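Local coordinates for putative N-acetyl-gamma-glutamyl-phosphate reductase (Arabidopsis thaliana, PDB 1XYG), which probably catalyses the NADPH-dependent reduction of N-acetyl-L-glutamyl 5-phosphate to its semialdehyde, a step in the making of arginine in chloroplasts, at residues 25-30 with 197-202; 29-34 with 251-256; 159-164 with 333-338; 283-288 with 350-355; 328-331 with 337-340. All blocks are in the same frame, centred on the assembly; numbering follows the deposited sequence.

Contact 1. Residues 25-30 with 197-202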
# COMPACT_ATOMS: atom_id res chain seq x y z
N SER A 25 13.05 21.20 -6.96
CA SER A 25 11.68 20.89 -6.57
C SER A 25 11.20 19.46 -6.86
O SER A 25 10.08 19.10 -6.49
CB SER A 25 10.72 21.90 -7.21
OG SER A 25 10.72 21.79 -8.62
N GLY A 26 12.03 18.65 -7.50
CA GLY A 26 11.64 17.28 -7.80
C GLY A 26 12.17 16.29 -6.78
O GLY A 26 12.92 16.67 -5.87
N TYR A 27 11.80 15.02 -6.92
CA TYR A 27 12.23 13.98 -5.99
C TYR A 27 13.74 13.75 -5.98
O TYR A 27 14.33 13.50 -4.92
CB TYR A 27 11.52 12.65 -6.28
CG TYR A 27 10.04 12.63 -5.96
CD1 TYR A 27 9.54 13.29 -4.83
CD2 TYR A 27 9.13 11.92 -6.76
CE1 TYR A 27 8.19 13.26 -4.52
CE2 TYR A 27 7.76 11.89 -6.45
CZ TYR A 27 7.31 12.57 -5.33
OH TYR A 27 5.97 12.58 -5.00
N THR A 28 14.38 13.80 -7.15
CA THR A 28 15.82 13.59 -7.20
C THR A 28 16.51 14.77 -6.51
O THR A 28 17.55 14.60 -5.87
CB THR A 28 16.35 13.43 -8.65
OG1 THR A 28 15.99 14.57 -9.43
CG2 THR A 28 15.76 12.18 -9.28
N GLY A 29 15.91 15.95 -6.61
CA GLY A 29 16.48 17.12 -5.96
C GLY A 29 16.37 16.95 -4.46
O GLY A 29 17.33 17.21 -3.72
N ALA A 30 15.20 16.52 -3.99
CA ALA A 30 14.98 16.30 -2.57
C ALA A 30 15.97 15.27 -2.05
O ALA A 30 16.52 15.41 -0.95
CB ALA A 30 13.55 15.83 -2.33
N ALA A 197 8.52 8.00 -11.60
CA ALA A 197 7.70 8.77 -12.53
C ALA A 197 7.73 10.25 -12.21
O ALA A 197 7.19 11.06 -12.97
CB ALA A 197 6.27 8.27 -12.51
N GLY A 198 8.33 10.61 -11.09
CA GLY A 198 8.42 12.01 -10.71
C GLY A 198 7.23 12.52 -9.92
O GLY A 198 6.26 11.81 -9.69
N ARG A 199 7.31 13.79 -9.53
CA ARG A 199 6.27 14.44 -8.75
C ARG A 199 5.26 15.20 -9.60
O ARG A 199 4.43 15.95 -9.07
CB ARG A 199 6.92 15.39 -7.75
CG ARG A 199 6.05 15.73 -6.56
CD ARG A 199 6.75 16.70 -5.64
NE ARG A 199 6.16 16.72 -4.31
CZ ARG A 199 6.39 17.66 -3.41
NH1 ARG A 199 7.19 18.68 -3.70
NH2 ARG A 199 5.81 17.60 -2.21
N GLY A 200 5.33 15.02 -10.92
CA GLY A 200 4.39 15.71 -11.79
C GLY A 200 2.95 15.33 -11.47
O GLY A 200 2.62 14.16 -11.31
N ALA A 201 2.08 16.33 -11.38
CA ALA A 201 0.68 16.09 -11.06
C ALA A 201 -0.13 15.48 -12.21
O ALA A 201 -0.91 16.17 -12.86
CB ALA A 201 0.03 17.39 -10.60
N LYS A 202 0.04 14.17 -12.43
CA LYS A 202 -0.69 13.49 -13.49
C LYS A 202 -1.68 12.46 -12.96
O LYS A 202 -1.41 11.74 -11.99
CB LYS A 202 0.31 12.84 -14.46
CG LYS A 202 1.22 13.84 -15.14
CD LYS A 202 2.22 13.19 -16.09
CE LYS A 202 3.27 12.40 -15.34
NZ LYS A 202 4.30 11.89 -16.31
O HOH W 1 7.60 20.10 -6.23
O HOH W 2 10.04 15.02 -9.80
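Tyr27 and Arg199 supply most of the apolar part of this contact, although both end in polar groups. The extended arginine chain runs across the phenol at about a right angle. Its CB lies over one face of the Tyr27 ring, offset toward the rim and 3.9 Å from the ring centroid, a CH-pi contact. With CG anti to the backbone N (chi1 -158°), Arg199 carries its methylenes across the hydroxyl end of the ring, CG coming within 3.5 Å of Tyr27 OH and CD continuing toward CE1. The loop backbone adds to this packing, Gly198 C approaching Tyr27 CE2 at 3.6 Å.

The polar links between 25-30 and 197-202 pass through water. One molecule donates to Ser25 O and accepts from Arg199 NH1, at 2.7 and 2.9 Å respectively. A second takes the N-H of Arg199 at 3.0 Å from Arg199 N, and more weakly that of Tyr27.

The polar ends share Glu209 OE2 of the second subunit: Tyr27 OH hydrogen-bonds to it and Arg199 NE forms a salt bridge with it, which probably helps hold both side chains in place.

Gly26 caps helix 27-37 and Gly29 lies in its first turn, part of a glycine-rich sequence of the kind found where the first helix of a Rossmann fold begins. This sets a loop of the dimerisation domain against the turn that in such folds typically borders the dinucleotide.

Contact 2. Residues 29-34 with 251-256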
# COMPACT_ATOMS: atom_id res chain seq x y z
N GLY A 29 15.91 15.95 -6.61
CA GLY A 29 16.48 17.12 -5.96
C GLY A 29 16.37 16.95 -4.46
O GLY A 29 17.33 17.21 -3.72
N ALA A 30 15.20 16.52 -3.99
CA ALA A 30 14.98 16.30 -2.57
C ALA A 30 15.97 15.27 -2.05
O ALA A 30 16.52 15.41 -0.95
CB ALA A 30 13.55 15.83 -2.33
N GLU A 31 16.21 14.22 -2.84
CA GLU A 31 17.16 13.19 -2.45
C GLU A 31 18.57 13.75 -2.30
O GLU A 31 19.30 13.37 -1.38
CB GLU A 31 17.16 12.05 -3.47
CG GLU A 31 16.03 11.04 -3.29
CD GLU A 31 16.12 10.30 -1.96
OE1 GLU A 31 15.66 10.85 -0.93
OE2 GLU A 31 16.65 9.18 -1.94
N ILE A 32 18.97 14.63 -3.22
CA ILE A 32 20.29 15.23 -3.15
C ILE A 32 20.41 15.98 -1.83
O ILE A 32 21.38 15.82 -1.09
CB ILE A 32 20.52 16.24 -4.32
CG1 ILE A 32 20.78 15.47 -5.62
CG2 ILE A 32 21.70 17.14 -4.02
CD1 ILE A 32 22.08 14.68 -5.63
N VAL A 33 19.39 16.78 -1.53
CA VAL A 33 19.38 17.56 -0.29
C VAL A 33 19.42 16.64 0.92
O VAL A 33 20.13 16.91 1.89
CB VAL A 33 18.12 18.46 -0.22
CG1 VAL A 33 18.04 19.14 1.14
CG2 VAL A 33 18.17 19.51 -1.33
N ARG A 34 18.67 15.54 0.88
CA ARG A 34 18.66 14.61 2.00
C ARG A 34 20.05 13.99 2.20
O ARG A 34 20.56 13.94 3.31
CB ARG A 34 17.65 13.48 1.78
CG ARG A 34 17.69 12.42 2.89
CD ARG A 34 16.66 11.32 2.66
NE ARG A 34 16.96 10.53 1.46
CZ ARG A 34 17.85 9.55 1.40
NH1 ARG A 34 18.56 9.20 2.47
NH2 ARG A 34 18.05 8.91 0.26
N MET A 251 4.30 0.85 -5.27
CA MET A 251 5.21 1.13 -4.17
C MET A 251 5.98 2.40 -4.54
O MET A 251 6.08 2.76 -5.72
CB MET A 251 6.18 -0.04 -3.94
CG MET A 251 7.10 -0.31 -5.12
SD MET A 251 7.95 -1.90 -5.02
CE MET A 251 9.43 -1.56 -5.98
N ILE A 252 6.53 3.07 -3.53
CA ILE A 252 7.25 4.31 -3.77
C ILE A 252 8.65 4.09 -4.33
O ILE A 252 8.95 4.52 -5.44
CB ILE A 252 7.37 5.14 -2.47
CG1 ILE A 252 5.98 5.36 -1.87
CG2 ILE A 252 8.02 6.49 -2.77
CD1 ILE A 252 6.02 6.02 -0.50
N ARG A 253 9.49 3.41 -3.55
CA ARG A 253 10.88 3.15 -3.93
C ARG A 253 11.13 1.69 -4.25
O ARG A 253 10.37 0.81 -3.85
CB ARG A 253 11.82 3.55 -2.79
CG ARG A 253 11.75 4.99 -2.33
CD ARG A 253 12.67 5.22 -1.13
NE ARG A 253 12.72 6.63 -0.78
CZ ARG A 253 13.80 7.39 -0.89
NH1 ARG A 253 14.94 6.87 -1.33
NH2 ARG A 253 13.73 8.69 -0.60
N GLY A 254 12.22 1.44 -4.98
CA GLY A 254 12.56 0.07 -5.32
C GLY A 254 12.57 -0.24 -6.80
O GLY A 254 11.72 0.22 -7.56
N MET A 255 13.54 -1.05 -7.19
CA MET A 255 13.66 -1.43 -8.58
C MET A 255 14.34 -2.78 -8.71
O MET A 255 15.29 -3.08 -7.98
CB MET A 255 14.45 -0.37 -9.36
CG MET A 255 14.68 -0.71 -10.82
SD MET A 255 15.54 0.62 -11.66
CE MET A 255 14.13 1.75 -11.99
N GLN A 256 13.83 -3.59 -9.62
CA GLN A 256 14.41 -4.89 -9.88
C GLN A 256 14.38 -5.20 -11.36
O GLN A 256 13.41 -4.93 -12.05
CB GLN A 256 13.64 -6.02 -9.17
CG GLN A 256 14.13 -7.41 -9.58
CD GLN A 256 13.48 -8.55 -8.80
OE1 GLN A 256 13.17 -8.41 -7.62
NE2 GLN A 256 13.30 -9.69 -9.46
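Glu31 and Arg253 have the closest backbones of the two segments, yet their CA atoms stand 11.9 Å apart, so long side chains reaching from opposite directions must close the distance. Arg253 stretches out from CG to NE and takes the carboxylate end-on: its NH2 donates to Glu31 OE1 and its NH1 to Glu31 OE2, each bond 2.9 Å long. The acceptors lie close to the guanidinium plane, but the two flat groups are steeply turned, 72° apart, so Arg253 comes down on the carboxylate from above its plane.

Arg34, one helical turn on from Glu31, works from the opposite face. Bent at chi3 (66°), it grips side-on, with NE 2.7 Å from Glu31 OE1 and NH2 2.6 Å from Glu31 OE2. Each carboxylate oxygen therefore accepts from both arginines. The sandwiched negative charge probably offsets the closeness of the like charges on Arg34 NH2 and Arg253 NH1, 4.0 Å apart. A glutamine in place of Glu31 would probably leave the two buried, closely spaced guanidinium groups without the negative charge that joins them.

Arg253 is held further by Asp326 through NH1 and, through NE, by O of the C-terminal Pro359 of the third subunit. The network joins helix 27-37 of the nucleotide-binding domain to the turn leading into strand 255-262, with Val329 of helix 329-343 packed against both Glu31 and Arg253.

Contact 3. Residues 159-164 with 333-338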
# COMPACT_ATOMS: atom_id res chain seq x y z
N ALA A 159 27.68 12.36 -16.88
CA ALA A 159 26.28 12.07 -17.17
C ALA A 159 25.91 10.93 -16.24
O ALA A 159 26.36 9.79 -16.42
CB ALA A 159 26.11 11.65 -18.63
N ASN A 160 25.11 11.23 -15.22
CA ASN A 160 24.69 10.20 -14.27
C ASN A 160 23.72 9.25 -14.97
O ASN A 160 22.74 9.69 -15.57
CB ASN A 160 24.02 10.84 -13.05
CG ASN A 160 24.13 9.97 -11.81
OD1 ASN A 160 25.23 9.55 -11.43
ND2 ASN A 160 23.01 9.70 -11.17
N PRO A 161 24.01 7.94 -14.94
CA PRO A 161 23.13 6.96 -15.59
C PRO A 161 21.69 6.93 -15.10
O PRO A 161 21.36 7.51 -14.06
CB PRO A 161 23.85 5.62 -15.36
CG PRO A 161 24.89 5.89 -14.31
CD PRO A 161 25.29 7.32 -14.56
N GLY A 162 20.82 6.29 -15.88
CA GLY A 162 19.43 6.19 -15.50
C GLY A 162 19.33 5.06 -14.49
O GLY A 162 20.29 4.32 -14.29
N CYS A 163 18.17 4.94 -13.85
CA CYS A 163 17.95 3.91 -12.85
C CYS A 163 18.00 2.48 -13.42
O CYS A 163 18.86 1.68 -13.03
CB CYS A 163 16.62 4.16 -12.13
SG CYS A 163 15.27 4.57 -13.24
N TYR A 164 17.08 2.16 -14.32
CA TYR A 164 17.05 0.83 -14.93
C TYR A 164 18.41 0.41 -15.50
O TYR A 164 18.89 -0.69 -15.22
CB TYR A 164 15.99 0.77 -16.03
CG TYR A 164 14.57 0.63 -15.52
CD1 TYR A 164 14.20 -0.44 -14.70
CD2 TYR A 164 13.58 1.52 -15.94
CE1 TYR A 164 12.87 -0.63 -14.32
CE2 TYR A 164 12.25 1.34 -15.56
CZ TYR A 164 11.89 0.27 -14.75
OH TYR A 164 10.57 0.07 -14.43
N SER A 333 20.19 9.93 -7.43
CA SER A 333 20.94 10.85 -6.59
C SER A 333 22.08 10.25 -5.78
O SER A 333 23.09 10.92 -5.54
CB SER A 333 19.97 11.60 -5.68
OG SER A 333 19.04 12.33 -6.45
N GLY A 334 21.93 8.99 -5.37
CA GLY A 334 23.00 8.35 -4.61
C GLY A 334 24.22 8.16 -5.49
O GLY A 334 25.35 8.46 -5.08
N GLN A 335 24.02 7.66 -6.70
CA GLN A 335 25.13 7.46 -7.61
C GLN A 335 25.73 8.81 -8.02
O GLN A 335 26.94 8.93 -8.19
CB GLN A 335 24.67 6.69 -8.85
CG GLN A 335 25.78 6.42 -9.86
CD GLN A 335 25.58 5.12 -10.60
OE1 GLN A 335 26.38 4.19 -10.48
NE2 GLN A 335 24.50 5.04 -11.37
N ALA A 336 24.87 9.81 -8.18
CA ALA A 336 25.32 11.15 -8.55
C ALA A 336 26.33 11.65 -7.52
O ALA A 336 27.39 12.18 -7.87
CB ALA A 336 24.13 12.10 -8.63
N LEU A 337 26.00 11.48 -6.24
CA LEU A 337 26.88 11.91 -5.17
C LEU A 337 28.13 11.03 -5.14
O LEU A 337 29.23 11.52 -4.89
CB LEU A 337 26.16 11.82 -3.82
CG LEU A 337 26.98 12.22 -2.59
CD1 LEU A 337 27.53 13.62 -2.77
CD2 LEU A 337 26.11 12.14 -1.35
N GLN A 338 27.94 9.74 -5.41
CA GLN A 338 29.06 8.80 -5.44
C GLN A 338 30.08 9.30 -6.45
O GLN A 338 31.28 9.24 -6.21
CB GLN A 338 28.57 7.40 -5.84
CG GLN A 338 29.57 6.28 -5.54
CD GLN A 338 29.03 4.90 -5.90
OE1 GLN A 338 27.82 4.68 -5.90
NE2 GLN A 338 29.93 3.96 -6.19
O HOH W 3 22.34 6.56 -11.54
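Pro161 and Gln335 are bridged by a water, which accepts from Gln335 NE2 at 2.6 Å and donates to Pro161 O at 2.9 Å. The same amide nitrogen also presses on the proline ring, 3.1 Å from Pro161 CG, where the two side chains cross at about a right angle. Gln335 arrives there with CG anti to its backbone N and a bend at chi2, 148°, away from a staggered value. Its other amide atom, OE1, accepts from Lys330, so both ends of the amide are engaged, which probably fixes its rotation.

Asn160 meets the same helix at the next residue, Ala336. Its amide lies against the backbone there, with OD1 3.3 Å from Ala336 CA, and it also leans on the Gln335 chain, with OD1 3.5 Å from Gln335 CG. The approach of OD1 to Ala336 N is poorly angled and does not count as a bond. ND2 donates to Ala332 O, and OD1 accepts a weak bond from Asn339 ND2, while Asn160 ND2 also lies 3.7 Å from Ala336 CB. With an alanine here, Ala332 O would probably lose that donor and a gap would open beside Ala336.

From strand 157-159 of the parallel sheet the chain passes through Asn160 and Pro161 to Gly162, the N-cap of helix 163-177, whose first residue is Cys163, by similarity the active-site cysteine. A cysteine at the start of this helix, directly after the Rossmann sheet, is characteristic of semialdehyde dehydrogenases, consistent with Cys163 as the nucleophile, and helix 329-343 backs the segment that delivers it.

Contact 4. Residues 283-288 with 350-355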
# COMPACT_ATOMS: atom_id res chain seq x y z
N GLU A 283 33.78 -4.10 -3.54
CA GLU A 283 32.89 -2.97 -3.79
C GLU A 283 31.87 -2.83 -2.68
O GLU A 283 31.11 -3.75 -2.39
CB GLU A 283 32.18 -3.16 -5.13
CG GLU A 283 33.14 -3.09 -6.31
CD GLU A 283 33.67 -1.68 -6.57
OE1 GLU A 283 33.36 -0.76 -5.78
OE2 GLU A 283 34.39 -1.50 -7.57
N GLU A 284 31.87 -1.66 -2.04
CA GLU A 284 30.94 -1.37 -0.96
C GLU A 284 29.47 -1.45 -1.38
O GLU A 284 28.66 -2.11 -0.73
CB GLU A 284 31.22 0.03 -0.40
CG GLU A 284 30.21 0.52 0.64
CD GLU A 284 30.16 -0.35 1.89
OE1 GLU A 284 31.08 -1.17 2.09
OE2 GLU A 284 29.20 -0.22 2.68
N PHE A 285 29.13 -0.81 -2.49
CA PHE A 285 27.75 -0.74 -2.94
C PHE A 285 27.16 -1.83 -3.81
O PHE A 285 25.96 -1.83 -4.07
CB PHE A 285 27.53 0.61 -3.59
CG PHE A 285 27.84 1.75 -2.66
CD1 PHE A 285 27.10 1.92 -1.49
CD2 PHE A 285 28.91 2.60 -2.92
CE1 PHE A 285 27.41 2.94 -0.59
CE2 PHE A 285 29.23 3.62 -2.03
CZ PHE A 285 28.49 3.79 -0.86
N VAL A 286 27.97 -2.77 -4.27
CA VAL A 286 27.46 -3.85 -5.09
C VAL A 286 27.72 -5.17 -4.37
O VAL A 286 28.86 -5.60 -4.22
CB VAL A 286 28.14 -3.85 -6.48
CG1 VAL A 286 27.49 -4.91 -7.38
CG2 VAL A 286 28.05 -2.46 -7.09
N LYS A 287 26.65 -5.81 -3.93
CA LYS A 287 26.75 -7.08 -3.22
C LYS A 287 26.26 -8.24 -4.06
O LYS A 287 25.16 -8.21 -4.61
CB LYS A 287 25.93 -7.03 -1.92
CG LYS A 287 26.22 -5.85 -0.99
CD LYS A 287 27.70 -5.78 -0.61
CE LYS A 287 27.96 -4.70 0.44
NZ LYS A 287 29.42 -4.44 0.59
N VAL A 288 27.09 -9.27 -4.18
CA VAL A 288 26.72 -10.47 -4.92
C VAL A 288 26.31 -11.50 -3.86
O VAL A 288 27.13 -11.91 -3.03
CB VAL A 288 27.91 -11.01 -5.74
CG1 VAL A 288 27.52 -12.32 -6.40
CG2 VAL A 288 28.32 -9.99 -6.78
N THR A 350 31.78 8.62 1.01
CA THR A 350 31.46 9.74 1.88
C THR A 350 29.99 10.15 1.82
O THR A 350 29.45 10.46 0.75
CB THR A 350 32.31 10.99 1.57
OG1 THR A 350 33.69 10.70 1.81
CG2 THR A 350 31.89 12.15 2.46
N GLY A 351 29.35 10.15 2.99
CA GLY A 351 27.95 10.52 3.08
C GLY A 351 27.00 9.60 2.33
O GLY A 351 25.88 10.00 2.00
N LEU A 352 27.43 8.37 2.07
CA LEU A 352 26.59 7.42 1.35
C LEU A 352 26.48 6.08 2.06
O LEU A 352 26.16 5.07 1.44
CB LEU A 352 27.16 7.17 -0.06
CG LEU A 352 26.99 8.29 -1.10
CD1 LEU A 352 27.85 7.96 -2.31
CD2 LEU A 352 25.50 8.43 -1.48
N LEU A 353 26.74 6.06 3.36
CA LEU A 353 26.67 4.81 4.10
C LEU A 353 25.35 4.58 4.84
O LEU A 353 25.29 3.75 5.76
CB LEU A 353 27.85 4.71 5.07
CG LEU A 353 29.22 4.68 4.38
CD1 LEU A 353 30.31 4.51 5.42
CD2 LEU A 353 29.26 3.53 3.38
N HIS A 354 24.30 5.29 4.45
CA HIS A 354 22.99 5.12 5.07
C HIS A 354 22.61 3.65 4.92
O HIS A 354 22.77 3.08 3.83
CB HIS A 354 21.92 5.97 4.37
CG HIS A 354 22.28 7.41 4.23
ND1 HIS A 354 23.16 7.87 3.27
CD2 HIS A 354 21.85 8.50 4.90
CE1 HIS A 354 23.25 9.18 3.36
NE2 HIS A 354 22.47 9.59 4.34
N GLN A 355 22.11 3.04 5.99
CA GLN A 355 21.71 1.65 5.91
C GLN A 355 20.25 1.55 5.50
O GLN A 355 19.46 2.45 5.80
CB GLN A 355 21.96 0.94 7.25
CG GLN A 355 23.44 0.72 7.56
CD GLN A 355 24.19 0.08 6.40
OE1 GLN A 355 24.00 -1.10 6.09
NE2 GLN A 355 25.05 0.85 5.75
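Phe285 turns its CG anti to its own carbonyl carbon (chi1 -57°), which swings the ring out to 350-355, whereas Glu284 sets CG anti to its backbone N (chi1 173°). This first torsion lays Glu284 CG over the centre of the Phe285 ring, 3.8 Å above its plane; the bend at chi2 then directs the carboxylate, and the far rim of the ring is left to the loop. There Leu352 O lies near the ring plane, 3.2 Å from Phe285 CE1, where the slightly positive edge of the ring probably suits a carbonyl oxygen. Phe285 CZ meets Leu352 CB at 3.7 Å, the two side chains crossing at about a right angle.

Leu353 completes the patch with one methyl. Its CD2 comes 3.8 Å from Glu284 OE2 and more loosely approaches Phe285 CZ. The carboxylate of Glu284 has its polar partner in Tyr305, whose hydroxyl also bonds to Gln355. Gln355 NE2 in turn donates to Leu353 O at 2.9 Å, a local bond within the loop; Asn38 of the third subunit binds the same carbonyl.

The contact lies at the margin of the mixed sheet, just before edge strand 286-288. It closes the loop that follows helix 329-343 against that edge, with Leu352 packed on Leu337, Gln338 and Asn341 of the helix, and Phe285 resting on Gln338 and on Glu146 of helix 145-153.

Contact 5. Residues 328-331 with 337-340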
# COMPACT_ATOMS: atom_id res chain seq x y z
N LEU A 328 15.73 5.71 -6.48
CA LEU A 328 16.05 7.10 -6.19
C LEU A 328 17.48 7.31 -5.68
O LEU A 328 18.01 8.42 -5.77
CB LEU A 328 15.07 7.67 -5.16
CG LEU A 328 13.62 7.88 -5.63
CD1 LEU A 328 12.74 8.38 -4.49
CD2 LEU A 328 13.63 8.87 -6.78
N VAL A 329 18.11 6.27 -5.14
CA VAL A 329 19.45 6.42 -4.60
C VAL A 329 20.52 5.91 -5.57
O VAL A 329 21.06 6.70 -6.34
CB VAL A 329 19.58 5.70 -3.23
CG1 VAL A 329 20.83 6.19 -2.48
CG2 VAL A 329 18.36 5.99 -2.38
N LYS A 330 20.82 4.62 -5.54
CA LYS A 330 21.83 4.11 -6.47
C LYS A 330 21.33 4.27 -7.90
O LYS A 330 22.11 4.29 -8.85
CB LYS A 330 22.15 2.64 -6.17
CG LYS A 330 23.19 2.03 -7.11
CD LYS A 330 24.51 2.81 -7.10
CE LYS A 330 25.56 2.12 -7.98
NZ LYS A 330 26.86 2.87 -8.06
N GLY A 331 20.01 4.41 -8.05
CA GLY A 331 19.42 4.58 -9.36
C GLY A 331 19.43 6.03 -9.81
O GLY A 331 19.12 6.34 -10.96
N LEU A 337 26.00 11.48 -6.24
CA LEU A 337 26.88 11.91 -5.17
C LEU A 337 28.13 11.03 -5.14
O LEU A 337 29.23 11.52 -4.89
CB LEU A 337 26.16 11.82 -3.82
CG LEU A 337 26.98 12.22 -2.59
CD1 LEU A 337 27.53 13.62 -2.77
CD2 LEU A 337 26.11 12.14 -1.35
N GLN A 338 27.94 9.74 -5.41
CA GLN A 338 29.06 8.80 -5.44
C GLN A 338 30.08 9.30 -6.45
O GLN A 338 31.28 9.24 -6.21
CB GLN A 338 28.57 7.40 -5.84
CG GLN A 338 29.57 6.28 -5.54
CD GLN A 338 29.03 4.90 -5.90
OE1 GLN A 338 27.82 4.68 -5.90
NE2 GLN A 338 29.93 3.96 -6.19
N ASN A 339 29.59 9.79 -7.58
CA ASN A 339 30.47 10.30 -8.64
C ASN A 339 31.13 11.62 -8.25
O ASN A 339 32.32 11.81 -8.46
CB ASN A 339 29.69 10.49 -9.94
CG ASN A 339 29.37 9.19 -10.63
OD1 ASN A 339 30.21 8.27 -10.68
ND2 ASN A 339 28.16 9.09 -11.18
N LEU A 340 30.35 12.54 -7.70
CA LEU A 340 30.91 13.83 -7.32
C LEU A 340 31.99 13.65 -6.25
O LEU A 340 32.98 14.37 -6.26
CB LEU A 340 29.84 14.79 -6.81
CG LEU A 340 30.35 16.22 -6.60
CD1 LEU A 340 30.77 16.82 -7.95
CD2 LEU A 340 29.27 17.08 -5.97
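Lys330 and Gln338 together make the whole of this buried contact, the ammonium group of one long chain meeting the amide oxygen of another from the same helix. The lysine starts with CG anti to its backbone N and kinks at chi2 (57°), after which it runs straight to the ammonium group. NZ donates to Gln338 OE1 at 3.0 Å, coming in tilted 33° from the plane of the carbonyl. The lysine methylenes lie alongside the same oxygen, with CE 4.0 Å from Gln338 OE1, and the amide nitrogen Gln338 NE2 stays 3.8 Å from Lys330 NZ.

The pair is eight positions apart in sequence, yet the CA atoms of Lys330 and Gln338 are only 8.7 Å apart, less than a straight alpha-helix would climb over that span. This end of the helix is therefore not regular, and the wider pi-type turn at 329-331 is probably part of the reason.

Gln338, with its chain extended beyond CG, gives its oxygen two donors, since Asn304 ND2 reaches OE1 as well. Its NE2 faces the carboxylates of Glu348 and Glu146, which should fix the flip of the amide. The ammonium group is likewise shared: besides Gln338 it serves Gln335 and forms a salt bridge with Glu146, so that Glu146 holds both partners, one with each carboxylate oxygen. Such a cluster probably compensates the buried lysine charge.

The pair lies on the face of helix 329-343 turned to helix 145-153, where Thr145 packs on both residues. The loop bearing Asn304, which leads into strand 306-312, lies beside them, and Leu337 and Leu340 face strand 85-88.

In the fold
Contacts 2, 3 and 5 are buried, whereas contacts 1 and 4 are only partly so and lie farther from the centre of the chain. Helix 27-37 serves contacts 1 and 2, and helix 329-343 serves contacts 3 and 5, whose centres are about 4 Å apart; Thr28 and Ser333 tie the two helices together. Chemistry follows position. The outer contacts rest on rings and aliphatic chains, with bridging waters in contact 1. Deeper in, charge and amides take over: a carboxylate between two arginines in contact 2, and linked amides and a lysine in contacts 3 and 5. Met255 of contact 2 packs on Cys163 of contact 3.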